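Local coordinates for protein mandalate racemase/muconate lactonizing enzyme (PDB 4E4U) that is a putative member of the mandelate racemase/muconate lactonizing enzyme family, and probably catalyses an isomerase or related reaction within the enolase superfamily, at residues R124-T129 with F160-F165; P229-E234 with A276-L281; A304-H309 with T327-I332. One frame throughout, in Å; residues are numbered along the deposited sequence.

Contact 1. Residues R124-T129 with F160-F165; sequences RLRSYT and FTAVKF
Thr129 and Phe160 meet methyl to ring: CG2 of Thr129 sits over one face of the Phe160 ring, 3.8 Å from its centroid and shifted toward the CZ rim, a CH-pi contact between side chains crossing at about a right angle. Chi1 of Thr129 (-176°) sets OG1 anti to the backbone N, where it bonds to Met337 N, and turns CG2 to the phenylalanine. Tyr128 packs against the other strand. Its CB lies 3.8 Å from CB of Ala162, and its OH accepts a 2.9 Å bond from Lys164 NZ. The lysine chain bends at chi3 (89°), and its CE comes in near the plane of the tyrosine ring, at the edge. Toward the start of both segments, the Arg126 guanidinium grips Thr161 side-on: NE reaches OG1 at 2.8 Å, and NH2, also salt-bridged to Asp203, reaches the carbonyl O at 3.1 Å from above the carbonyl plane. A direct backbone bond joins Lys164 N to Thr129 O (3.0 Å), but the strands splay at 31°. Water 1 bridges Ser127 O and Thr161 N, and the buried N and O of Ala162 find no partner. This is the parallel pairing of a beta-alpha-beta crossover: helix 145-158 links the strands and covers Thr129 and Phe160 through Asn155, strand 203-206 flanks 162-165, and strand 333-335 flanks 125-130.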
loop_
_atom_site.group_PDB
_atom_site.type_symbol
_atom_site.label_atom_id
_atom_site.label_comp_id
_atom_site.label_asym_id
_atom_site.label_seq_id
_atom_site.Cartn_x
_atom_site.Cartn_y
_atom_site.Cartn_z
ATOM N N ARG A 124 26.798 -1.220 -33.428
ATOM C CA ARG A 124 25.850 -2.088 -34.116
ATOM C C ARG A 124 24.771 -2.525 -33.136
ATOM O O ARG A 124 24.964 -2.459 -31.920
ATOM C CB ARG A 124 26.546 -3.305 -34.707
ATOM C CG ARG A 124 27.167 -4.198 -33.673
ATOM C CD ARG A 124 28.093 -5.217 -34.309
ATOM N NE ARG A 124 28.868 -5.907 -33.287
ATOM C CZ ARG A 124 29.486 -7.067 -33.474
ATOM N NH1 ARG A 124 29.413 -7.678 -34.650
ATOM N NH2 ARG A 124 30.171 -7.618 -32.481
ATOM N N LEU A 125 23.647 -2.989 -33.669
ATOM C CA LEU A 125 22.469 -3.253 -32.856
ATOM C C LEU A 125 22.093 -4.723 -32.890
ATOM O O LEU A 125 21.779 -5.270 -33.949
ATOM C CB LEU A 125 21.288 -2.431 -33.365
ATOM C CG LEU A 125 21.480 -0.918 -33.397
ATOM C CD1 LEU A 125 20.298 -0.258 -34.088
ATOM C CD2 LEU A 125 21.645 -0.382 -31.981
ATOM N N ARG A 126 22.109 -5.360 -31.728
ATOM C CA ARG A 126 21.649 -6.736 -31.626
ATOM C C ARG A 126 20.228 -6.828 -32.180
ATOM O O ARG A 126 19.381 -5.977 -31.892
ATOM C CB ARG A 126 21.676 -7.193 -30.165
ATOM C CG ARG A 126 21.360 -8.667 -29.973
ATOM C CD ARG A 126 21.193 -9.003 -28.502
ATOM N NE ARG A 126 20.864 -10.412 -28.318
ATOM C CZ ARG A 126 20.458 -10.947 -27.172
ATOM N NH1 ARG A 126 20.329 -10.187 -26.087
ATOM N NH2 ARG A 126 20.176 -12.244 -27.109
ATOM N N SER A 127 19.966 -7.856 -32.977
ATOM C CA SER A 127 18.645 -8.004 -33.573
ATOM C C SER A 127 18.083 -9.412 -33.409
ATOM O O SER A 127 18.801 -10.344 -33.047
ATOM C CB SER A 127 18.670 -7.615 -35.049
ATOM O OG SER A 127 19.316 -8.607 -35.814
ATOM N N TYR A 128 16.790 -9.554 -33.663
ATOM C CA TYR A 128 16.165 -10.864 -33.681
ATOM C C TYR A 128 15.177 -10.911 -34.819
ATOM O O TYR A 128 14.814 -9.872 -35.371
ATOM C CB TYR A 128 15.450 -11.154 -32.371
ATOM C CG TYR A 128 14.150 -10.419 -32.132
ATOM C CD1 TYR A 128 12.936 -10.951 -32.562
ATOM C CD2 TYR A 128 14.121 -9.241 -31.402
ATOM C CE1 TYR A 128 11.725 -10.308 -32.289
ATOM C CE2 TYR A 128 12.921 -8.588 -31.132
ATOM C CZ TYR A 128 11.727 -9.125 -31.573
ATOM O OH TYR A 128 10.532 -8.495 -31.299
ATOM N N THR A 129 14.728 -12.112 -35.162
ATOM C CA THR A 129 13.625 -12.242 -36.099
ATOM C C THR A 129 12.618 -13.283 -35.625
ATOM O O THR A 129 12.961 -14.206 -34.881
ATOM C CB THR A 129 14.117 -12.596 -37.526
ATOM O OG1 THR A 129 12.999 -12.630 -38.426
ATOM C CG2 THR A 129 14.834 -13.945 -37.541
ATOM N N PHE A 160 22.105 -14.731 -35.926
ATOM C CA PHE A 160 21.102 -14.282 -34.959
ATOM C C PHE A 160 21.364 -14.851 -33.571
ATOM O O PHE A 160 21.731 -16.025 -33.418
ATOM C CB PHE A 160 19.692 -14.691 -35.391
ATOM C CG PHE A 160 19.059 -13.764 -36.394
ATOM C CD1 PHE A 160 18.618 -12.502 -36.012
ATOM C CD2 PHE A 160 18.883 -14.163 -37.711
ATOM C CE1 PHE A 160 18.015 -11.654 -36.922
ATOM C CE2 PHE A 160 18.279 -13.315 -38.633
ATOM C CZ PHE A 160 17.848 -12.061 -38.236
ATOM N N THR A 161 21.157 -14.007 -32.564
ATOM C CA THR A 161 21.347 -14.379 -31.162
ATOM C C THR A 161 20.025 -14.452 -30.395
ATOM O O THR A 161 20.023 -14.578 -29.170
ATOM C CB THR A 161 22.276 -13.390 -30.439
ATOM O OG1 THR A 161 21.686 -12.085 -30.458
ATOM C CG2 THR A 161 23.629 -13.340 -31.121
ATOM N N ALA A 162 18.906 -14.367 -31.112
ATOM C CA ALA A 162 17.579 -14.510 -30.518
ATOM C C ALA A 162 16.583 -14.800 -31.630
ATOM O O ALA A 162 16.754 -14.326 -32.757
ATOM C CB ALA A 162 17.178 -13.248 -29.759
ATOM N N VAL A 163 15.559 -15.592 -31.321
ATOM C CA VAL A 163 14.520 -15.916 -32.297
ATOM C C VAL A 163 13.167 -15.869 -31.601
ATOM O O VAL A 163 13.076 -16.158 -30.403
ATOM C CB VAL A 163 14.736 -17.305 -32.953
ATOM C CG1 VAL A 163 16.011 -17.311 -33.798
ATOM C CG2 VAL A 163 14.766 -18.417 -31.893
ATOM N N LYS A 164 12.123 -15.493 -32.341
ATOM C CA LYS A 164 10.785 -15.350 -31.769
ATOM C C LYS A 164 9.772 -16.250 -32.476
ATOM O O LYS A 164 9.874 -16.500 -33.675
ATOM C CB LYS A 164 10.336 -13.890 -31.829
ATOM C CG LYS A 164 9.062 -13.608 -31.042
ATOM C CD LYS A 164 8.946 -12.133 -30.663
ATOM C CE LYS A 164 8.239 -11.328 -31.734
ATOM N NZ LYS A 164 8.025 -9.899 -31.339
ATOM N N PHE A 165 8.785 -16.732 -31.725
ATOM C CA PHE A 165 7.746 -17.614 -32.274
ATOM C C PHE A 165 6.524 -17.539 -31.364
ATOM O O PHE A 165 6.655 -17.243 -30.173
ATOM C CB PHE A 165 8.251 -19.066 -32.416
ATOM C CG PHE A 165 8.940 -19.583 -31.188
ATOM C CD1 PHE A 165 10.282 -19.311 -30.967
ATOM C CD2 PHE A 165 8.240 -20.323 -30.244
ATOM C CE1 PHE A 165 10.915 -19.764 -29.813
ATOM C CE2 PHE A 165 8.865 -20.781 -29.093
ATOM C CZ PHE A 165 10.206 -20.502 -28.880
HETATM O O HOH W 1 21.304 -11.166 -32.945
#

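Contact 2. Residues P229-E234 with A276-L281; sequences PLWFEE and ASILQL
Trp231 and Gln280 each have CG set by chi1: in Trp231 it lies between the backbone N and the carbonyl carbon (72°), in Gln280 anti to the carbonyl carbon (-58°), and the extended Gln280 chain (chi2 174°) carries CD on toward the indole. The two reach tip to tip, and the amide stands almost upright on the indole, the planes nearly perpendicular. Gln280 NE2 stands above the indole plane, offset toward the rim, with Trp231 CZ2 its nearest ring atom at 3.2 Å. The same NE2 donates to Glu233 OE1 at 3.0 Å. It descends on that oxygen from above the carboxylate plane, although OE1 itself lies near the plane of the Gln280 amide. Trp231 NE1 approaches OE1 differently, meeting its anti lone pair at 2.9 Å; OE1 lies somewhat out of the indole plane and the bond is bent. One carboxylate oxygen thus receives both nitrogens, and a salt bridge from Lys164 NZ adds a third partner, a network that fixes the indole, the amide and the carboxylate relative to one another. Across the six-membered ring from CZ2, Trp231 CE3 has CD1 of Ile278 at 3.9 Å, the two side chains crossing at about a right angle. The backbones are not paired: the CA atoms of Trp231 and Ile278 are 8.1 Å apart. Strand 255-257 runs between strands 231-233 and 278-279 in the parallel barrel sheet, so these side chains meet inside the barrel across an intervening strand, whose Ala256 touches both Trp231 and Gln280, while helices 263-272 and 289-301 pack on Leu279 from outside.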
loop_
_atom_site.group_PDB
_atom_site.type_symbol
_atom_site.label_atom_id
_atom_site.label_comp_id
_atom_site.label_asym_id
_atom_site.label_seq_id
_atom_site.Cartn_x
_atom_site.Cartn_y
_atom_site.Cartn_z
ATOM N N PRO A 229 13.289 -18.554 -21.326
ATOM C CA PRO A 229 13.136 -17.564 -22.397
ATOM C C PRO A 229 13.562 -16.175 -21.930
ATOM O O PRO A 229 13.396 -15.816 -20.747
ATOM C CB PRO A 229 11.628 -17.562 -22.693
ATOM C CG PRO A 229 11.030 -18.649 -21.883
ATOM C CD PRO A 229 11.996 -19.042 -20.817
ATOM N N LEU A 230 14.085 -15.393 -22.864
ATOM C CA LEU A 230 14.441 -14.008 -22.579
ATOM C C LEU A 230 13.197 -13.165 -22.277
ATOM O O LEU A 230 13.246 -12.256 -21.456
ATOM C CB LEU A 230 15.256 -13.424 -23.737
ATOM C CG LEU A 230 15.499 -11.908 -23.793
ATOM C CD1 LEU A 230 16.095 -11.352 -22.512
ATOM C CD2 LEU A 230 16.397 -11.559 -24.967
ATOM N N TRP A 231 12.083 -13.457 -22.934
ATOM C CA TRP A 231 10.840 -12.802 -22.549
ATOM C C TRP A 231 9.591 -13.576 -22.902
ATOM O O TRP A 231 9.616 -14.499 -23.722
ATOM C CB TRP A 231 10.752 -11.372 -23.094
ATOM C CG TRP A 231 10.518 -11.184 -24.576
ATOM C CD1 TRP A 231 9.465 -11.641 -25.325
ATOM C CD2 TRP A 231 11.303 -10.376 -25.455
ATOM N NE1 TRP A 231 9.579 -11.203 -26.630
ATOM C CE2 TRP A 231 10.701 -10.407 -26.730
ATOM C CE3 TRP A 231 12.475 -9.622 -25.289
ATOM C CZ2 TRP A 231 11.227 -9.734 -27.830
ATOM C CZ3 TRP A 231 12.997 -8.951 -26.379
ATOM C CH2 TRP A 231 12.374 -9.011 -27.634
ATOM N N PHE A 232 8.510 -13.164 -22.250
ATOM C CA PHE A 232 7.153 -13.641 -22.475
ATOM C C PHE A 232 6.410 -12.379 -22.918
ATOM O O PHE A 232 6.217 -11.450 -22.119
ATOM C CB PHE A 232 6.634 -14.194 -21.151
ATOM C CG PHE A 232 5.242 -14.795 -21.186
ATOM C CD1 PHE A 232 4.542 -15.016 -22.367
ATOM C CD2 PHE A 232 4.628 -15.132 -19.984
ATOM C CE1 PHE A 232 3.260 -15.585 -22.332
ATOM C CE2 PHE A 232 3.365 -15.691 -19.957
ATOM C CZ PHE A 232 2.682 -15.916 -21.127
ATOM N N GLU A 233 6.059 -12.324 -24.202
ATOM C CA GLU A 233 5.533 -11.116 -24.839
ATOM C C GLU A 233 4.019 -11.013 -24.694
ATOM O O GLU A 233 3.324 -12.017 -24.831
ATOM C CB GLU A 233 5.880 -11.167 -26.329
ATOM C CG GLU A 233 5.480 -9.953 -27.146
ATOM C CD GLU A 233 6.309 -9.809 -28.416
ATOM O OE1 GLU A 233 7.474 -10.257 -28.430
ATOM O OE2 GLU A 233 5.806 -9.223 -29.394
ATOM N N GLU A 234 3.509 -9.806 -24.438
ATOM C CA GLU A 234 2.061 -9.556 -24.416
ATOM C C GLU A 234 1.254 -10.728 -23.853
ATOM O O GLU A 234 0.447 -11.335 -24.564
ATOM C CB GLU A 234 1.550 -9.239 -25.826
ATOM C CG GLU A 234 2.014 -7.917 -26.406
ATOM C CD GLU A 234 0.996 -7.365 -27.378
ATOM O OE1 GLU A 234 0.670 -8.067 -28.357
ATOM O OE2 GLU A 234 0.478 -6.256 -27.147
ATOM N N ALA A 276 5.849 -4.627 -16.875
ATOM C CA ALA A 276 6.813 -5.173 -17.827
ATOM C C ALA A 276 8.189 -4.602 -17.550
ATOM O O ALA A 276 8.312 -3.497 -17.019
ATOM C CB ALA A 276 6.391 -4.859 -19.260
ATOM N N SER A 277 9.226 -5.344 -17.930
ATOM C CA SER A 277 10.601 -4.878 -17.774
ATOM C C SER A 277 11.287 -4.650 -19.114
ATOM O O SER A 277 12.431 -4.204 -19.160
ATOM C CB SER A 277 11.415 -5.866 -16.952
ATOM O OG SER A 277 11.422 -7.134 -17.575
ATOM N N ILE A 278 10.589 -4.975 -20.198
ATOM C CA ILE A 278 11.109 -4.795 -21.546
ATOM C C ILE A 278 10.000 -4.134 -22.351
ATOM O O ILE A 278 8.905 -4.682 -22.467
ATOM C CB ILE A 278 11.513 -6.148 -22.173
ATOM C CG1 ILE A 278 12.660 -6.785 -21.374
ATOM C CG2 ILE A 278 11.930 -5.980 -23.631
ATOM C CD1 ILE A 278 12.895 -8.256 -21.701
ATOM N N LEU A 279 10.273 -2.935 -22.868
ATOM C CA LEU A 279 9.259 -2.139 -23.551
ATOM C C LEU A 279 9.409 -2.220 -25.057
ATOM O O LEU A 279 10.437 -1.822 -25.616
ATOM C CB LEU A 279 9.333 -0.677 -23.124
ATOM C CG LEU A 279 9.221 -0.392 -21.639
ATOM C CD1 LEU A 279 9.088 1.107 -21.397
ATOM C CD2 LEU A 279 8.048 -1.129 -21.032
ATOM N N GLN A 280 8.365 -2.722 -25.702
ATOM C CA GLN A 280 8.361 -2.958 -27.136
ATOM C C GLN A 280 7.595 -1.870 -27.879
ATOM O O GLN A 280 6.693 -2.139 -28.675
ATOM C CB GLN A 280 7.784 -4.337 -27.421
ATOM C CG GLN A 280 8.561 -5.436 -26.723
ATOM C CD GLN A 280 7.926 -6.788 -26.877
ATOM O OE1 GLN A 280 6.750 -6.974 -26.562
ATOM N NE2 GLN A 280 8.708 -7.755 -27.351
ATOM N N LEU A 281 7.981 -0.629 -27.630
ATOM C CA LEU A 281 7.397 0.488 -28.349
ATOM C C LEU A 281 7.627 0.335 -29.854
ATOM O O LEU A 281 8.666 -0.177 -30.294
ATOM C CB LEU A 281 8.000 1.801 -27.832
ATOM C CG LEU A 281 9.508 2.009 -28.033
ATOM C CD1 LEU A 281 9.845 2.657 -29.374
ATOM C CD2 LEU A 281 10.088 2.838 -26.900
#

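Contact 3. Residues A304-H309 with T327-I332; sequences AQIAPH and TPNFLI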
loop_
_atom_site.group_PDB
_atom_site.type_symbol
_atom_site.label_atom_id
_atom_site.label_comp_id
_atom_site.label_asym_id
_atom_site.label_seq_id
_atom_site.Cartn_x
_atom_site.Cartn_y
_atom_site.Cartn_z
ATOM N N ALA A 304 14.333 -0.637 -16.636
ATOM C CA ALA A 304 13.755 -1.434 -17.709
ATOM C C ALA A 304 14.541 -1.194 -18.993
ATOM O O ALA A 304 15.306 -0.229 -19.098
ATOM C CB ALA A 304 12.268 -1.095 -17.896
ATOM N N GLN A 305 14.336 -2.057 -19.977
ATOM C CA GLN A 305 15.024 -1.944 -21.253
ATOM C C GLN A 305 14.035 -1.713 -22.380
ATOM O O GLN A 305 12.834 -1.957 -22.234
ATOM C CB GLN A 305 15.809 -3.220 -21.543
ATOM C CG GLN A 305 16.894 -3.521 -20.538
ATOM C CD GLN A 305 17.531 -4.862 -20.799
ATOM O OE1 GLN A 305 16.916 -5.918 -20.574
ATOM N NE2 GLN A 305 18.763 -4.842 -21.317
ATOM N N ILE A 306 14.518 -1.199 -23.505
ATOM C CA ILE A 306 13.663 -1.101 -24.681
ATOM C C ILE A 306 14.073 -2.113 -25.740
ATOM O O ILE A 306 15.253 -2.411 -25.933
ATOM C CB ILE A 306 13.599 0.321 -25.300
ATOM C CG1 ILE A 306 14.905 0.675 -26.018
ATOM C CG2 ILE A 306 13.222 1.356 -24.240
ATOM C CD1 ILE A 306 14.780 1.881 -26.924
ATOM N N ALA A 307 13.063 -2.663 -26.396
ATOM C CA ALA A 307 13.243 -3.625 -27.474
ATOM C C ALA A 307 12.199 -3.286 -28.524
ATOM O O ALA A 307 11.115 -3.877 -28.543
ATOM C CB ALA A 307 13.046 -5.041 -26.964
ATOM N N PRO A 308 12.497 -2.303 -29.384
ATOM C CA PRO A 308 11.429 -1.781 -30.244
ATOM C C PRO A 308 10.826 -2.829 -31.172
ATOM O O PRO A 308 11.518 -3.692 -31.731
ATOM C CB PRO A 308 12.125 -0.680 -31.048
ATOM C CG PRO A 308 13.274 -0.258 -30.188
ATOM C CD PRO A 308 13.743 -1.531 -29.523
ATOM N N HIS A 309 9.512 -2.726 -31.315
ATOM C CA HIS A 309 8.727 -3.605 -32.163
ATOM C C HIS A 309 8.824 -3.158 -33.612
ATOM O O HIS A 309 8.928 -1.960 -33.906
ATOM C CB HIS A 309 7.267 -3.546 -31.705
ATOM C CG HIS A 309 6.300 -4.148 -32.675
ATOM N ND1 HIS A 309 5.671 -3.409 -33.653
ATOM C CD2 HIS A 309 5.825 -5.411 -32.796
ATOM C CE1 HIS A 309 4.872 -4.196 -34.353
ATOM N NE2 HIS A 309 4.948 -5.414 -33.850
ATOM N N THR A 327 20.361 4.945 -27.439
ATOM C CA THR A 327 19.644 4.542 -26.229
ATOM C C THR A 327 20.524 3.671 -25.334
ATOM O O THR A 327 20.948 2.599 -25.746
ATOM C CB THR A 327 18.360 3.761 -26.590
ATOM O OG1 THR A 327 17.434 4.634 -27.250
ATOM C CG2 THR A 327 17.703 3.195 -25.346
ATOM N N PRO A 328 20.792 4.121 -24.098
ATOM C CA PRO A 328 21.706 3.353 -23.244
ATOM C C PRO A 328 21.102 2.050 -22.710
ATOM O O PRO A 328 21.841 1.115 -22.427
ATOM C CB PRO A 328 22.024 4.333 -22.106
ATOM C CG PRO A 328 20.835 5.246 -22.049
ATOM C CD PRO A 328 20.377 5.394 -23.478
ATOM N N ASN A 329 19.781 1.993 -22.574
ATOM C CA ASN A 329 19.097 0.815 -22.062
ATOM C C ASN A 329 18.430 0.012 -23.175
ATOM O O ASN A 329 17.314 -0.489 -23.033
ATOM C CB ASN A 329 18.086 1.202 -20.973
ATOM C CG ASN A 329 17.075 2.250 -21.433
ATOM O OD1 ASN A 329 17.388 3.125 -22.242
ATOM N ND2 ASN A 329 15.864 2.188 -20.877
ATOM N N PHE A 330 19.135 -0.097 -24.290
ATOM C CA PHE A 330 18.671 -0.855 -25.443
ATOM C C PHE A 330 18.985 -2.335 -25.270
ATOM O O PHE A 330 20.121 -2.701 -24.968
ATOM C CB PHE A 330 19.361 -0.322 -26.699
ATOM C CG PHE A 330 19.198 -1.201 -27.909
ATOM C CD1 PHE A 330 17.990 -1.253 -28.598
ATOM C CD2 PHE A 330 20.260 -1.961 -28.375
ATOM C CE1 PHE A 330 17.846 -2.060 -29.726
ATOM C CE2 PHE A 330 20.121 -2.761 -29.500
ATOM C CZ PHE A 330 18.918 -2.812 -30.171
ATOM N N LEU A 331 17.987 -3.188 -25.490
ATOM C CA LEU A 331 18.175 -4.643 -25.427
ATOM C C LEU A 331 18.398 -5.267 -26.799
ATOM O O LEU A 331 19.415 -5.915 -27.038
ATOM C CB LEU A 331 16.965 -5.306 -24.762
ATOM C CG LEU A 331 16.899 -6.839 -24.737
ATOM C CD1 LEU A 331 18.118 -7.435 -24.033
ATOM C CD2 LEU A 331 15.615 -7.322 -24.071
ATOM N N ILE A 332 17.444 -5.077 -27.706
ATOM C CA ILE A 332 17.476 -5.763 -28.995
ATOM C C ILE A 332 16.453 -5.110 -29.919
ATOM O O ILE A 332 15.475 -4.523 -29.449
ATOM C CB ILE A 332 17.163 -7.274 -28.796
ATOM C CG1 ILE A 332 17.618 -8.126 -29.985
ATOM C CG2 ILE A 332 15.688 -7.491 -28.435
ATOM C CD1 ILE A 332 17.611 -9.612 -29.652
HETATM O O HOH W 2 20.206 -2.496 -21.948
#
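The Phe330 ring meets CD of Pro308 at its edge, CE1 standing 4.1 Å away and the two side chains crossing at about a right angle. The ring belongs to a return loop of the enolase-superfamily (beta/alpha)-barrel, where strand 305-306 leads into helix 314-325 and the chain comes back through 327-332 to strand 333-335. Over one face of the ring, displaced toward the rim, lies the backbone N of Ile332 from its own segment, and the His122 ring meets the phenylalanine from elsewhere in the chain. The second flat group, the Asn329 amide, has Ala304 O in its plane: ND2 donates to that oxygen at 3.1 Å in a nearly straight bond (171°), and also bonds to Ala296 O of helix 289-301. The returning segment opens with a type I turn from Thr327 to Phe330, then runs beside the strand. Two backbone bonds make a single bridge there: Ile306 N to Asn329 O, and Leu331 N to Ile306 O, each 2.9 Å and close to the carbonyl axis. No ladder follows, since the next link is only a CA-H...O contact, from Ala307 CA to Ile332 O at 3.1 Å.

Side chains fill in round the bridge. Ile306, in one of its two deposited conformers, meets Thr327 tip to tip, CD1 to CG2 at 3.6 Å. Leu331 crosses Gln305 obliquely, its CD1 approaching Gln305 NE2. OE1 of that amide bonds to Gln178 of a second subunit, so Gln305, packed against Leu331 of the return loop, also bonds across the subunit interface. CB of Ala307 packs 3.9 Å from CG2 of Ile332. Between Gln305 and the loop sits water 2, accepting from Gln305 NE2 at 2.8 Å and donating weakly to Phe330 O.

How the contacts relate
The three contacts follow one another along the chain, each closing before the next opens, and all reach the barrel sheet, their centres 10 to 14 Å apart. Contacts 2 and 3, the nearest pair, share the neighbouring strands 278-279 and 305-306, one from each, with probable backbone hydrogen bonds between them at Leu279. Contact 1 meets contact 3 where the return loop comes back to strand 125-130: Ile332 packs on Arg126, Ser127 and Ala162. Contacts 1 and 2 meet in the interior, at Lys164 and through the edge-to-face rings of Tyr128 and Trp231, and contact 3 borders the same sheet. Each also touches a second subunit.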